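Local coordinates for uncharacterized protein (Nostoc punctiforme, PDB 2QDR) that is of unknown function but has the double-stranded beta-helix fold of the cupin clan and is a putative dioxygenase, at residues Phe56-Val61 against Asp259-Cys264; Asp74-Gly79 against Pro100-Pro105; Gly79-Leu84 against Ser94-Pro99; Phe116-Ala121 against Glu155-Glu160. All blocks are in the same frame, centred on the assembly; numbering follows the deposited sequence.

Contact 1 of 4, residues Phe56-Val61 against Asp259-Cys264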
loop_
_atom_site.group_PDB
_atom_site.type_symbol
_atom_site.label_atom_id
_atom_site.label_comp_id
_atom_site.label_asym_id
_atom_site.label_seq_id
_atom_site.Cartn_x
_atom_site.Cartn_y
_atom_site.Cartn_z
ATOM N N PHE A 56 39.325 7.838 -11.934
ATOM C CA PHE A 56 40.231 7.794 -13.091
ATOM C C PHE A 56 39.690 6.975 -14.271
ATOM O O PHE A 56 38.848 6.088 -14.110
ATOM C CB PHE A 56 41.629 7.289 -12.699
ATOM C CG PHE A 56 41.642 5.951 -12.035
ATOM C CD1 PHE A 56 41.554 5.851 -10.651
ATOM C CD2 PHE A 56 41.785 4.789 -12.783
ATOM C CE1 PHE A 56 41.589 4.619 -10.025
ATOM C CE2 PHE A 56 41.818 3.547 -12.163
ATOM C CZ PHE A 56 41.728 3.462 -10.781
ATOM N N ASP A 57 40.200 7.311 -15.454
ATOM C CA ASP A 57 39.839 6.674 -16.696
ATOM C C ASP A 57 40.654 5.397 -16.787
ATOM O O ASP A 57 41.879 5.457 -16.766
ATOM C CB ASP A 57 40.157 7.617 -17.870
ATOM C CG ASP A 57 39.682 7.097 -19.230
ATOM O OD1 ASP A 57 39.030 6.033 -19.321
ATOM O OD2 ASP A 57 39.971 7.788 -20.235
ATOM N N THR A 58 39.983 4.249 -16.875
ATOM C CA THR A 58 40.671 2.954 -16.997
ATOM C C THR A 58 41.384 2.804 -18.358
ATOM O O THR A 58 42.332 2.017 -18.454
ATOM C CB THR A 58 39.731 1.745 -16.742
ATOM O OG1 THR A 58 38.639 1.744 -17.679
ATOM C CG2 THR A 58 39.186 1.789 -15.318
ATOM N N ASN A 59 40.937 3.542 -19.387
ATOM C CA ASN A 59 41.584 3.530 -20.703
ATOM C C ASN A 59 43.063 3.921 -20.586
ATOM O O ASN A 59 43.910 3.303 -21.215
ATOM C CB ASN A 59 40.916 4.500 -21.692
ATOM C CG ASN A 59 39.490 4.108 -22.079
ATOM O OD1 ASN A 59 39.162 2.943 -22.249
ATOM N ND2 ASN A 59 38.661 5.110 -22.295
ATOM N N THR A 60 43.354 4.935 -19.762
ATOM C CA THR A 60 44.724 5.441 -19.551
ATOM C C THR A 60 45.577 4.613 -18.564
ATOM O O THR A 60 46.774 4.884 -18.423
ATOM C CB THR A 60 44.712 6.919 -19.086
ATOM O OG1 THR A 60 44.097 7.023 -17.796
ATOM C CG2 THR A 60 43.960 7.789 -20.092
ATOM N N VAL A 61 44.978 3.642 -17.867
ATOM C CA VAL A 61 45.723 2.771 -16.960
ATOM C C VAL A 61 46.516 1.860 -17.868
ATOM O O VAL A 61 45.990 1.406 -18.892
ATOM C CB VAL A 61 44.827 1.922 -16.040
ATOM C CG1 VAL A 61 45.655 0.900 -15.231
ATOM C CG2 VAL A 61 44.016 2.809 -15.098
ATOM N N ASP A 259 33.723 3.674 -18.994
ATOM C CA ASP A 259 35.049 3.097 -18.693
ATOM C C ASP A 259 35.841 3.797 -17.553
ATOM O O ASP A 259 36.989 3.442 -17.316
ATOM C CB ASP A 259 35.920 2.905 -19.974
ATOM C CG ASP A 259 35.256 2.000 -21.014
ATOM O OD1 ASP A 259 34.515 1.060 -20.660
ATOM O OD2 ASP A 259 35.509 2.211 -22.208
ATOM N N HIS A 260 35.228 4.751 -16.843
ATOM C CA HIS A 260 35.887 5.398 -15.693
ATOM C C HIS A 260 35.567 4.553 -14.469
ATOM O O HIS A 260 34.499 3.950 -14.378
ATOM C CB HIS A 260 35.457 6.846 -15.492
ATOM C CG HIS A 260 36.063 7.799 -16.477
ATOM N ND1 HIS A 260 36.920 8.812 -16.097
ATOM C CD2 HIS A 260 36.003 7.845 -17.829
ATOM C CE1 HIS A 260 37.312 9.475 -17.169
ATOM N NE2 HIS A 260 36.778 8.902 -18.233
ATOM N N TYR A 261 36.505 4.506 -13.540
ATOM C CA TYR A 261 36.372 3.732 -12.315
ATOM C C TYR A 261 36.635 4.579 -11.082
ATOM O O TYR A 261 37.320 5.604 -11.160
ATOM C CB TYR A 261 37.369 2.573 -12.383
ATOM C CG TYR A 261 37.599 1.783 -11.108
ATOM C CD1 TYR A 261 38.567 2.189 -10.206
ATOM C CD2 TYR A 261 36.882 0.629 -10.826
ATOM C CE1 TYR A 261 38.808 1.502 -9.059
ATOM C CE2 TYR A 261 37.119 -0.086 -9.661
ATOM C CZ TYR A 261 38.093 0.360 -8.784
ATOM O OH TYR A 261 38.365 -0.311 -7.618
ATOM N N TRP A 262 36.080 4.161 -9.949
ATOM C CA TRP A 262 36.321 4.867 -8.700
ATOM C C TRP A 262 36.571 3.923 -7.527
ATOM O O TRP A 262 36.271 2.730 -7.589
ATOM C CB TRP A 262 35.177 5.825 -8.366
ATOM C CG TRP A 262 33.879 5.224 -8.060
ATOM C CD1 TRP A 262 33.421 4.842 -6.840
ATOM C CD2 TRP A 262 32.822 4.991 -8.981
ATOM N NE1 TRP A 262 32.144 4.360 -6.944
ATOM C CE2 TRP A 262 31.754 4.430 -8.253
ATOM C CE3 TRP A 262 32.683 5.171 -10.362
ATOM C CZ2 TRP A 262 30.552 4.075 -8.853
ATOM C CZ3 TRP A 262 31.502 4.807 -10.953
ATOM C CH2 TRP A 262 30.446 4.267 -10.203
ATOM N N TYR A 263 37.158 4.504 -6.483
ATOM C CA TYR A 263 37.481 3.830 -5.241
ATOM C C TYR A 263 37.357 4.850 -4.124
ATOM O O TYR A 263 38.032 5.864 -4.133
ATOM C CB TYR A 263 38.889 3.230 -5.262
ATOM C CG TYR A 263 39.292 2.645 -3.927
ATOM C CD1 TYR A 263 38.771 1.432 -3.500
ATOM C CD2 TYR A 263 40.197 3.297 -3.093
ATOM C CE1 TYR A 263 39.136 0.877 -2.272
ATOM C CE2 TYR A 263 40.564 2.755 -1.857
ATOM C CZ TYR A 263 40.031 1.546 -1.452
ATOM O OH TYR A 263 40.397 1.003 -0.240
ATOM N N CYS A 264 36.477 4.572 -3.177
ATOM C CA CYS A 264 36.217 5.444 -2.058
ATOM C C CYS A 264 36.370 4.633 -0.788
ATOM O O CYS A 264 35.452 3.884 -0.441
ATOM C CB CYS A 264 34.800 5.990 -2.176
ATOM S SG CYS A 264 34.508 6.799 -3.763
#
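Asp-57 lies across the imidazole of His-260, its CB over one ring face, offset toward the rim, in a CH-pi contact (3.7 Å from CB to the ring centroid). CG stands anti to the backbone N (chi1 -174°), which sends it out past the ring's rim, 3.6 Å from His-260 NE2. The carboxylate lies nearly parallel to the imidazole (7°), in an offset stack displaced toward NE2. His-260 ND1 is hydrogen-bonded to the hydroxyl of Tyr-254. An alanine in place of His-260 would probably leave Asp-57 without the flat surface it rests on and Tyr-254 without this partner. On the other face of the sheet the rings of Phe-56 and Tyr-261 extend alongside one another, their planes 52° apart; Phe-56 CZ comes within 3.5 Å of Tyr-261 CD1. Thr-58 sets CG2 3.5 Å from Tyr-261 CB, and the tyrosine OH bonds to Glu-241 and Thr-85. Asp-57 OD1 accepts Asn-59 N in an Asx turn, while Thr-58 N bonds to Asp-259 O (3.1 Å). Strand 54-57 flanks 260-264 at the margin of a seven-stranded antiparallel sheet, with 240-245 on the far side of 260-264 and Leu-84 of strand 79-86 packed on Thr-58 and Tyr-261.

Contact 2 of 4, residues Asp74-Gly79 against Pro100-Pro105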
loop_
_atom_site.group_PDB
_atom_site.type_symbol
_atom_site.label_atom_id
_atom_site.label_comp_id
_atom_site.label_asym_id
_atom_site.label_seq_id
_atom_site.Cartn_x
_atom_site.Cartn_y
_atom_site.Cartn_z
ATOM N N ASP A 74 51.023 -23.118 -18.755
ATOM C CA ASP A 74 51.680 -22.044 -19.555
ATOM C C ASP A 74 51.287 -22.017 -21.048
ATOM O O ASP A 74 51.339 -20.942 -21.648
ATOM C CB ASP A 74 53.223 -21.993 -19.346
ATOM C CG ASP A 74 53.908 -23.304 -19.575
ATOM O OD1 ASP A 74 53.218 -24.296 -19.885
ATOM O OD2 ASP A 74 55.145 -23.342 -19.417
ATOM N N ASN A 75 50.833 -23.142 -21.616
ATOM C CA ASN A 75 50.390 -23.185 -23.027
ATOM C C ASN A 75 49.089 -22.389 -23.317
ATOM O O ASN A 75 48.823 -22.041 -24.472
ATOM C CB ASN A 75 50.266 -24.646 -23.535
ATOM C CG ASN A 75 49.222 -25.493 -22.775
ATOM O OD1 ASN A 75 48.414 -24.999 -21.992
ATOM N ND2 ASN A 75 49.250 -26.790 -23.028
ATOM N N ILE A 76 48.309 -22.093 -22.272
ATOM C CA ILE A 76 47.049 -21.351 -22.387
ATOM C C ILE A 76 47.316 -19.955 -22.958
ATOM O O ILE A 76 48.372 -19.385 -22.701
ATOM C CB ILE A 76 46.286 -21.277 -21.009
ATOM C CG1 ILE A 76 46.000 -22.691 -20.435
ATOM C CG2 ILE A 76 44.990 -20.449 -21.121
ATOM C CD1 ILE A 76 45.175 -23.638 -21.315
ATOM N N ALA A 77 46.390 -19.438 -23.772
ATOM C CA ALA A 77 46.551 -18.125 -24.381
ATOM C C ALA A 77 46.533 -17.061 -23.292
ATOM O O ALA A 77 45.741 -17.170 -22.352
ATOM C CB ALA A 77 45.458 -17.867 -25.393
ATOM N N PRO A 78 47.403 -16.038 -23.401
ATOM C CA PRO A 78 47.411 -15.002 -22.379
ATOM C C PRO A 78 46.410 -13.875 -22.655
ATOM O O PRO A 78 45.984 -13.673 -23.787
ATOM C CB PRO A 78 48.824 -14.448 -22.486
ATOM C CG PRO A 78 49.119 -14.525 -23.954
ATOM C CD PRO A 78 48.398 -15.754 -24.458
ATOM N N GLY A 79 46.061 -13.152 -21.602
ATOM C CA GLY A 79 45.148 -12.012 -21.678
ATOM C C GLY A 79 45.986 -10.799 -21.330
ATOM O O GLY A 79 47.220 -10.900 -21.232
ATOM N N PRO A 100 40.225 -13.691 -28.690
ATOM C CA PRO A 100 39.253 -14.525 -29.437
ATOM C C PRO A 100 39.288 -16.048 -29.231
ATOM O O PRO A 100 38.239 -16.636 -28.973
ATOM C CB PRO A 100 39.602 -14.213 -30.898
ATOM C CG PRO A 100 40.039 -12.819 -30.868
ATOM C CD PRO A 100 40.756 -12.620 -29.563
ATOM N N LYS A 101 40.468 -16.660 -29.326
ATOM C CA LYS A 101 40.611 -18.116 -29.163
ATOM C C LYS A 101 40.981 -18.539 -27.726
ATOM O O LYS A 101 41.485 -19.648 -27.532
ATOM C CB LYS A 101 41.632 -18.672 -30.176
ATOM C CG LYS A 101 41.286 -18.414 -31.644
ATOM N N PHE A 102 40.730 -17.687 -26.722
ATOM C CA PHE A 102 41.051 -18.022 -25.331
ATOM C C PHE A 102 40.253 -19.246 -24.918
ATOM O O PHE A 102 39.062 -19.335 -25.202
ATOM C CB PHE A 102 40.760 -16.852 -24.391
ATOM C CG PHE A 102 41.092 -17.127 -22.949
ATOM C CD1 PHE A 102 42.376 -16.904 -22.464
ATOM C CD2 PHE A 102 40.119 -17.587 -22.068
ATOM C CE1 PHE A 102 42.691 -17.153 -21.135
ATOM C CE2 PHE A 102 40.424 -17.836 -20.737
ATOM C CZ PHE A 102 41.717 -17.618 -20.270
ATOM N N GLU A 103 40.932 -20.187 -24.268
ATOM C CA GLU A 103 40.319 -21.428 -23.825
ATOM C C GLU A 103 41.139 -21.941 -22.642
ATOM O O GLU A 103 42.350 -22.127 -22.769
ATOM C CB GLU A 103 40.252 -22.413 -24.988
ATOM C CG GLU A 103 39.502 -23.693 -24.686
ATOM C CD GLU A 103 39.227 -24.529 -25.932
ATOM O OE1 GLU A 103 39.752 -24.211 -27.023
ATOM O OE2 GLU A 103 38.469 -25.513 -25.817
ATOM N N ALA A 104 40.479 -22.108 -21.495
ATOM C CA ALA A 104 41.114 -22.567 -20.263
ATOM C C ALA A 104 40.463 -23.858 -19.753
ATOM O O ALA A 104 39.285 -24.124 -20.044
ATOM C CB ALA A 104 41.043 -21.474 -19.201
ATOM N N PRO A 105 41.224 -24.655 -18.974
ATOM C CA PRO A 105 40.702 -25.905 -18.456
ATOM C C PRO A 105 39.868 -25.693 -17.204
ATOM O O PRO A 105 39.839 -24.595 -16.640
ATOM C CB PRO A 105 41.971 -26.681 -18.117
ATOM C CG PRO A 105 42.910 -25.635 -17.676
ATOM C CD PRO A 105 42.604 -24.424 -18.505
#
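Ile-76 points its CB toward segment 100-105, and its branches settle between Phe-102 and Pro-105. From CB the side chain divides. CG2, anti to the backbone N, drops to 3.5 Å from Glu-103 O and meets Phe-102 at CE1, 4.0 Å away; it approaches that ring obliquely. The other branch leaves through CG1, which lies beside the backbone N (chi1 -57°), and a second turn at chi2 (-58°) brings CD1 round to the same carbonyl, also 3.5 Å from Glu-103 O. At its tip CD1 reaches Pro-105 CD at 3.9 Å, the two side chains meeting tip to tip. The carbonyl of Glu-103 is therefore touched by both methyl groups of one isoleucine, a van der Waals contact. The contact packs the loop joining strands 64-67 and 79-86 onto strand 103-104, which lies at one margin of a four-stranded antiparallel sheet in this double-stranded beta-helix (cupin) fold. An alanine at Ile-76 would probably open a gap between Phe-102 and Pro-105, where CG2 and CD1 now lie against the Glu-103 carbonyl. The next residue continues the packing differently: Ala-77 O sits at the edge of the Phe-102 ring, near its plane, 3.3 Å from CE1, and Ala-77 CB stands more distantly off CD1. Phe-102 is also held edge-to-face with Trp-146 of the adjacent strand 146-149, and Pro-105 packs against Met-72 and Pro-73.

Contact 3 of 4, residues Gly79-Leu84 against Ser94-Pro99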
loop_
_atom_site.group_PDB
_atom_site.type_symbol
_atom_site.label_atom_id
_atom_site.label_comp_id
_atom_site.label_asym_id
_atom_site.label_seq_id
_atom_site.Cartn_x
_atom_site.Cartn_y
_atom_site.Cartn_z
ATOM N N GLY A 79 46.061 -13.152 -21.602
ATOM C CA GLY A 79 45.148 -12.012 -21.678
ATOM C C GLY A 79 45.986 -10.799 -21.330
ATOM O O GLY A 79 47.220 -10.900 -21.232
ATOM N N SER A 80 45.323 -9.659 -21.182
ATOM C CA SER A 80 45.966 -8.411 -20.813
ATOM C C SER A 80 45.318 -8.010 -19.518
ATOM O O SER A 80 44.240 -8.517 -19.213
ATOM C CB SER A 80 45.720 -7.335 -21.849
ATOM O OG SER A 80 44.379 -6.888 -21.790
ATOM N N ARG A 81 45.943 -7.104 -18.766
ATOM C CA ARG A 81 45.358 -6.637 -17.506
ATOM C C ARG A 81 45.716 -5.195 -17.161
ATOM O O ARG A 81 46.865 -4.778 -17.289
ATOM C CB ARG A 81 45.768 -7.528 -16.326
ATOM C CG ARG A 81 45.017 -7.163 -15.027
ATOM C CD ARG A 81 45.276 -8.102 -13.876
ATOM N NE ARG A 81 46.650 -8.040 -13.392
ATOM C CZ ARG A 81 47.122 -8.705 -12.332
ATOM N NH1 ARG A 81 46.334 -9.506 -11.598
ATOM N NH2 ARG A 81 48.404 -8.560 -11.992
ATOM N N ARG A 82 44.687 -4.465 -16.730
ATOM C CA ARG A 82 44.755 -3.089 -16.266
ATOM C C ARG A 82 44.381 -3.223 -14.810
ATOM O O ARG A 82 43.226 -3.477 -14.505
ATOM C CB ARG A 82 43.834 -2.159 -17.067
ATOM C CG ARG A 82 44.537 -1.702 -18.328
ATOM C CD ARG A 82 43.717 -1.006 -19.375
ATOM N NE ARG A 82 42.900 -1.958 -20.126
ATOM C CZ ARG A 82 42.300 -1.717 -21.297
ATOM N NH1 ARG A 82 42.430 -0.541 -21.925
ATOM N NH2 ARG A 82 41.583 -2.689 -21.874
ATOM N N LEU A 83 45.376 -3.119 -13.932
ATOM C CA LEU A 83 45.185 -3.265 -12.500
ATOM C C LEU A 83 44.652 -1.950 -11.902
ATOM O O LEU A 83 45.390 -0.978 -11.780
ATOM C CB LEU A 83 46.511 -3.689 -11.870
ATOM C CG LEU A 83 46.490 -4.213 -10.437
ATOM C CD1 LEU A 83 45.793 -5.568 -10.344
ATOM C CD2 LEU A 83 47.911 -4.328 -9.904
ATOM N N LEU A 84 43.365 -1.929 -11.549
ATOM C CA LEU A 84 42.692 -0.733 -10.993
ATOM C C LEU A 84 43.016 -0.438 -9.526
ATOM O O LEU A 84 43.460 0.669 -9.195
ATOM C CB LEU A 84 41.176 -0.861 -11.176
ATOM C CG LEU A 84 40.552 -0.624 -12.572
ATOM C CD1 LEU A 84 41.383 -1.073 -13.756
ATOM C CD2 LEU A 84 39.146 -1.273 -12.645
ATOM N N SER A 94 40.378 -5.445 -11.473
ATOM C CA SER A 94 41.079 -5.146 -12.718
ATOM C C SER A 94 40.225 -5.380 -13.953
ATOM O O SER A 94 39.226 -6.094 -13.919
ATOM C CB SER A 94 42.376 -5.962 -12.772
ATOM O OG SER A 94 42.128 -7.321 -12.500
ATOM N N ARG A 95 40.632 -4.726 -15.033
ATOM C CA ARG A 95 39.970 -4.797 -16.317
ATOM C C ARG A 95 40.861 -5.672 -17.181
ATOM O O ARG A 95 41.959 -5.251 -17.575
ATOM C CB ARG A 95 39.828 -3.400 -16.878
ATOM C CG ARG A 95 39.067 -3.284 -18.179
ATOM C CD ARG A 95 39.191 -1.870 -18.643
ATOM N NE ARG A 95 38.572 -1.600 -19.933
ATOM C CZ ARG A 95 38.761 -0.476 -20.631
ATOM N NH1 ARG A 95 39.576 0.495 -20.192
ATOM N NH2 ARG A 95 38.160 -0.324 -21.803
ATOM N N VAL A 96 40.411 -6.901 -17.435
ATOM C CA VAL A 96 41.177 -7.854 -18.233
ATOM C C VAL A 96 40.569 -7.981 -19.620
ATOM O O VAL A 96 39.388 -7.673 -19.803
ATOM C CB VAL A 96 41.286 -9.273 -17.565
ATOM C CG1 VAL A 96 41.946 -9.180 -16.190
ATOM C CG2 VAL A 96 39.934 -9.989 -17.450
ATOM N N VAL A 97 41.385 -8.394 -20.591
ATOM C CA VAL A 97 40.919 -8.592 -21.957
ATOM C C VAL A 97 41.418 -9.947 -22.424
ATOM O O VAL A 97 42.625 -10.150 -22.571
ATOM C CB VAL A 97 41.388 -7.494 -22.924
ATOM C CG1 VAL A 97 40.834 -7.743 -24.346
ATOM C CG2 VAL A 97 40.980 -6.123 -22.381
ATOM N N LEU A 98 40.479 -10.864 -22.646
ATOM C CA LEU A 98 40.773 -12.208 -23.106
ATOM C C LEU A 98 40.670 -12.236 -24.633
ATOM O O LEU A 98 39.699 -11.718 -25.184
ATOM C CB LEU A 98 39.792 -13.192 -22.483
ATOM C CG LEU A 98 39.743 -13.196 -20.952
ATOM C CD1 LEU A 98 38.755 -14.239 -20.475
ATOM C CD2 LEU A 98 41.107 -13.456 -20.314
ATOM N N PRO A 99 41.662 -12.837 -25.325
ATOM C CA PRO A 99 41.607 -12.860 -26.795
ATOM C C PRO A 99 40.577 -13.848 -27.389
ATOM O O PRO A 99 40.119 -14.737 -26.674
ATOM C CB PRO A 99 43.031 -13.269 -27.175
ATOM C CG PRO A 99 43.502 -14.078 -26.051
ATOM C CD PRO A 99 42.882 -13.495 -24.822
#
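Ser-80 with Val-97 and Arg-82 with Arg-95 form the hydrogen-bonded pairs of an antiparallel beta hairpin whose strand segments run 166° apart, 4.6 Å between axes at closest approach. On the face shared by these four residues, Arg-82 and Arg-95 extend alongside one another, with their guanidinium groups stacked at 6° and centres 3.8 Å apart. Arg-95 is extended from CG to NE, whereas Arg-82 bends at chi3. Two like charges face each other, Arg-82 NH1 standing 3.5 Å from Arg-95 NH1; the repulsion is probably eased by Glu-155, in a salt bridge with Arg-95 NH2. Arg-95 NH1 donates to Asn-59 OD1. Val-97 CG2 meets the edge of the Arg-82 group, 3.5 Å from NH2. Ser-80 OG rests against Val-97 CB (3.3 Å) and is hydrogen-bonded to Glu-63. A buffer molecule, probably from crystallisation, lies about 5 Å from the Ser-80 side chain and may mark a pocket. The opposite face carries Arg-81, Leu-83, Ser-94 and Val-96: Arg-81 lays its CG 3.9 Å from Val-96 CG1 and its CD 3.5 Å from Ser-94 OG, while Leu-83 CD1 sits over the centre of the Arg-81 guanidinium. Strand 64-67 continues the sheet beyond 79-86, bonding to Gly-79 and Arg-81, and strand 154-160 continues it beyond 92-98, where Val-96 and Leu-98 pack on Ile-156.

Contact 4 of 4, residues Phe116-Ala121 against Glu155-Glu160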
loop_
_atom_site.group_PDB
_atom_site.type_symbol
_atom_site.label_atom_id
_atom_site.label_comp_id
_atom_site.label_asym_id
_atom_site.label_seq_id
_atom_site.Cartn_x
_atom_site.Cartn_y
_atom_site.Cartn_z
ATOM N N PHE A 116 32.365 -9.831 -14.188
ATOM C CA PHE A 116 31.302 -9.019 -14.778
ATOM C C PHE A 116 31.736 -8.646 -16.194
ATOM O O PHE A 116 32.720 -7.933 -16.361
ATOM C CB PHE A 116 30.998 -7.772 -13.959
ATOM C CG PHE A 116 29.856 -6.971 -14.514
ATOM C CD1 PHE A 116 28.554 -7.302 -14.192
ATOM C CD2 PHE A 116 30.080 -5.907 -15.377
ATOM C CE1 PHE A 116 27.485 -6.578 -14.706
ATOM C CE2 PHE A 116 29.024 -5.180 -15.903
ATOM C CZ PHE A 116 27.719 -5.511 -15.559
ATOM N N VAL A 117 30.966 -9.075 -17.194
ATOM C CA VAL A 117 31.311 -8.853 -18.607
ATOM C C VAL A 117 30.979 -7.446 -19.106
ATOM O O VAL A 117 29.821 -7.048 -19.115
ATOM C CB VAL A 117 30.609 -9.892 -19.511
ATOM C CG1 VAL A 117 30.989 -9.696 -20.997
ATOM C CG2 VAL A 117 30.947 -11.317 -19.049
ATOM N N ILE A 118 32.006 -6.733 -19.566
ATOM C CA ILE A 118 31.883 -5.373 -20.078
ATOM C C ILE A 118 31.604 -5.369 -21.574
ATOM O O ILE A 118 30.742 -4.632 -22.031
ATOM C CB ILE A 118 33.170 -4.560 -19.833
ATOM C CG1 ILE A 118 33.512 -4.519 -18.341
ATOM C CG2 ILE A 118 33.029 -3.127 -20.410
ATOM C CD1 ILE A 118 34.845 -3.859 -18.048
ATOM N N LYS A 119 32.379 -6.140 -22.328
ATOM C CA LYS A 119 32.232 -6.237 -23.775
ATOM C C LYS A 119 32.429 -7.695 -24.176
ATOM O O LYS A 119 33.108 -8.446 -23.471
ATOM C CB LYS A 119 33.264 -5.340 -24.480
ATOM C CG LYS A 119 33.016 -5.089 -25.990
ATOM C CD LYS A 119 34.201 -4.397 -26.726
ATOM C CE LYS A 119 35.383 -5.363 -26.969
ATOM N NZ LYS A 119 36.559 -4.743 -27.631
ATOM N N GLY A 120 31.822 -8.090 -25.294
ATOM C CA GLY A 120 31.941 -9.450 -25.805
ATOM C C GLY A 120 31.155 -10.473 -25.011
ATOM O O GLY A 120 30.169 -10.132 -24.349
ATOM N N ALA A 121 31.599 -11.730 -25.084
ATOM C CA ALA A 121 30.954 -12.840 -24.397
ATOM C C ALA A 121 31.961 -13.925 -24.055
ATOM O O ALA A 121 32.892 -14.189 -24.813
ATOM C CB ALA A 121 29.864 -13.411 -25.257
ATOM N N GLU A 155 35.962 -8.308 -22.677
ATOM C CA GLU A 155 36.492 -7.461 -21.599
ATOM C C GLU A 155 35.686 -7.742 -20.344
ATOM O O GLU A 155 34.451 -7.763 -20.394
ATOM C CB GLU A 155 36.465 -5.985 -21.962
ATOM C CG GLU A 155 37.259 -5.707 -23.226
ATOM C CD GLU A 155 37.554 -4.253 -23.463
ATOM O OE1 GLU A 155 37.633 -3.482 -22.485
ATOM O OE2 GLU A 155 37.760 -3.896 -24.641
ATOM N N ILE A 156 36.392 -7.934 -19.223
ATOM C CA ILE A 156 35.784 -8.313 -17.964
ATOM C C ILE A 156 36.357 -7.635 -16.726
ATOM O O ILE A 156 37.560 -7.400 -16.654
ATOM C CB ILE A 156 36.068 -9.838 -17.713
ATOM C CG1 ILE A 156 35.847 -10.700 -18.965
ATOM C CG2 ILE A 156 35.225 -10.408 -16.557
ATOM C CD1 ILE A 156 36.161 -12.178 -18.772
ATOM N N LEU A 157 35.493 -7.339 -15.750
ATOM C CA LEU A 157 35.931 -6.798 -14.473
ATOM C C LEU A 157 36.297 -8.048 -13.685
ATOM O O LEU A 157 35.414 -8.801 -13.285
ATOM C CB LEU A 157 34.861 -5.987 -13.748
ATOM C CG LEU A 157 34.403 -4.687 -14.410
ATOM C CD1 LEU A 157 33.255 -4.072 -13.613
ATOM C CD2 LEU A 157 35.552 -3.695 -14.553
ATOM N N TRP A 158 37.595 -8.286 -13.519
ATOM C CA TRP A 158 38.117 -9.451 -12.815
ATOM C C TRP A 158 38.388 -9.056 -11.374
ATOM O O TRP A 158 39.294 -8.265 -11.111
ATOM C CB TRP A 158 39.387 -9.920 -13.509
ATOM C CG TRP A 158 39.948 -11.198 -13.027
ATOM C CD1 TRP A 158 40.854 -11.378 -12.021
ATOM C CD2 TRP A 158 39.686 -12.494 -13.572
ATOM N NE1 TRP A 158 41.157 -12.716 -11.897
ATOM C CE2 TRP A 158 40.453 -13.420 -12.839
ATOM C CE3 TRP A 158 38.873 -12.962 -14.611
ATOM C CZ2 TRP A 158 40.424 -14.794 -13.102
ATOM C CZ3 TRP A 158 38.849 -14.327 -14.878
ATOM C CH2 TRP A 158 39.615 -15.226 -14.121
HETATM N N MSE A 159 37.623 -9.624 -10.446
HETATM C CA MSE A 159 37.716 -9.293 -9.014
HETATM C C MSE A 159 38.153 -10.439 -8.094
HETATM O O MSE A 159 37.351 -11.283 -7.722
HETATM C CB MSE A 159 36.345 -8.758 -8.582
HETATM C CG MSE A 159 36.036 -7.399 -9.179
HETATM SE SE MSE A 159 34.183 -6.889 -9.162
HETATM C CE MSE A 159 33.495 -8.093 -10.519
ATOM N N GLU A 160 39.427 -10.433 -7.722
ATOM C CA GLU A 160 40.028 -11.434 -6.836
ATOM C C GLU A 160 39.827 -10.930 -5.409
ATOM O O GLU A 160 40.378 -9.896 -5.075
ATOM C CB GLU A 160 41.503 -11.593 -7.159
ATOM C CG GLU A 160 41.794 -11.931 -8.632
ATOM C CD GLU A 160 43.269 -12.095 -8.936
ATOM O OE1 GLU A 160 44.111 -12.041 -8.009
ATOM O OE2 GLU A 160 43.593 -12.273 -10.120
#
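Lys-119 and Glu-155 meet because the lysine CG stands anti to its backbone N (chi1 -166°) and a bend at chi3 (75°) turns CE back to 3.6 Å from Glu-155 OE2. The glutamate CG, beside its own backbone N (chi1 -58°), carries an extended chain across to meet it, the two side chains crossing obliquely. NZ then lies 3.3 Å from OE2, a salt bridge with a weak hydrogen bond, while OE1 is paired with Arg-95. The backbone beneath is a classic beta bulge in the antiparallel sheet that contains strands 113-117 and 154-160, within the cupin fold: Ile-118 and Lys-119 both face Glu-155, whose O accepts Ile-118 N at 2.8 Å and the longer bond from Lys-119 N at 3.3 Å, both arriving from the same face of its plane. The extra residue shifts the register by one, just where the chain turns a corner at Ile-118. Glu-155 N returns a bond to Lys-119 O (3.0 Å), closing the far side of the bulge. Before it, Leu-157 N is held by Phe-116 O at 2.9 Å, and the two side chains project together, CD2 of Phe-116 touching CD1 of Leu-157. The Phe-116 ring also meets Phe-282 and His-132, and Tyr-243 of strand 240-245 packs on Ile-118 and Leu-157. The selenomethionine Met-159 adds its CE beside Phe-116 CB (4.3 Å). Ile-118 lies nearly perpendicular to Leu-157, its CD1 ending 3.6 Å from Leu-157 CD2.

How the contacts relate
Contacts 3 and 4 are the buried pair and share one sheet: strands 92-98 and 154-160 are neighbours, joined by backbone bonds such as Ser-94 O to Trp-158 N. Contacts 1 and 2 are both partly buried. Contact 1 belongs to the other large sheet, yet it touches contact 3, where Asn-59 reaches Arg-95. Arg-95 thereby connects three contacts, since Glu-155 of contact 4 pairs with its NH2. Contact 2, the more peripheral, about 23 Å from the chain's centre, shares Gly-79 with contact 3 and lies at the outer end of the same hairpin. Its chemistry is apolar packing of a loop, whereas contacts 1, 3 and 4 combine strand pairing with stacked, aromatic or charged groups.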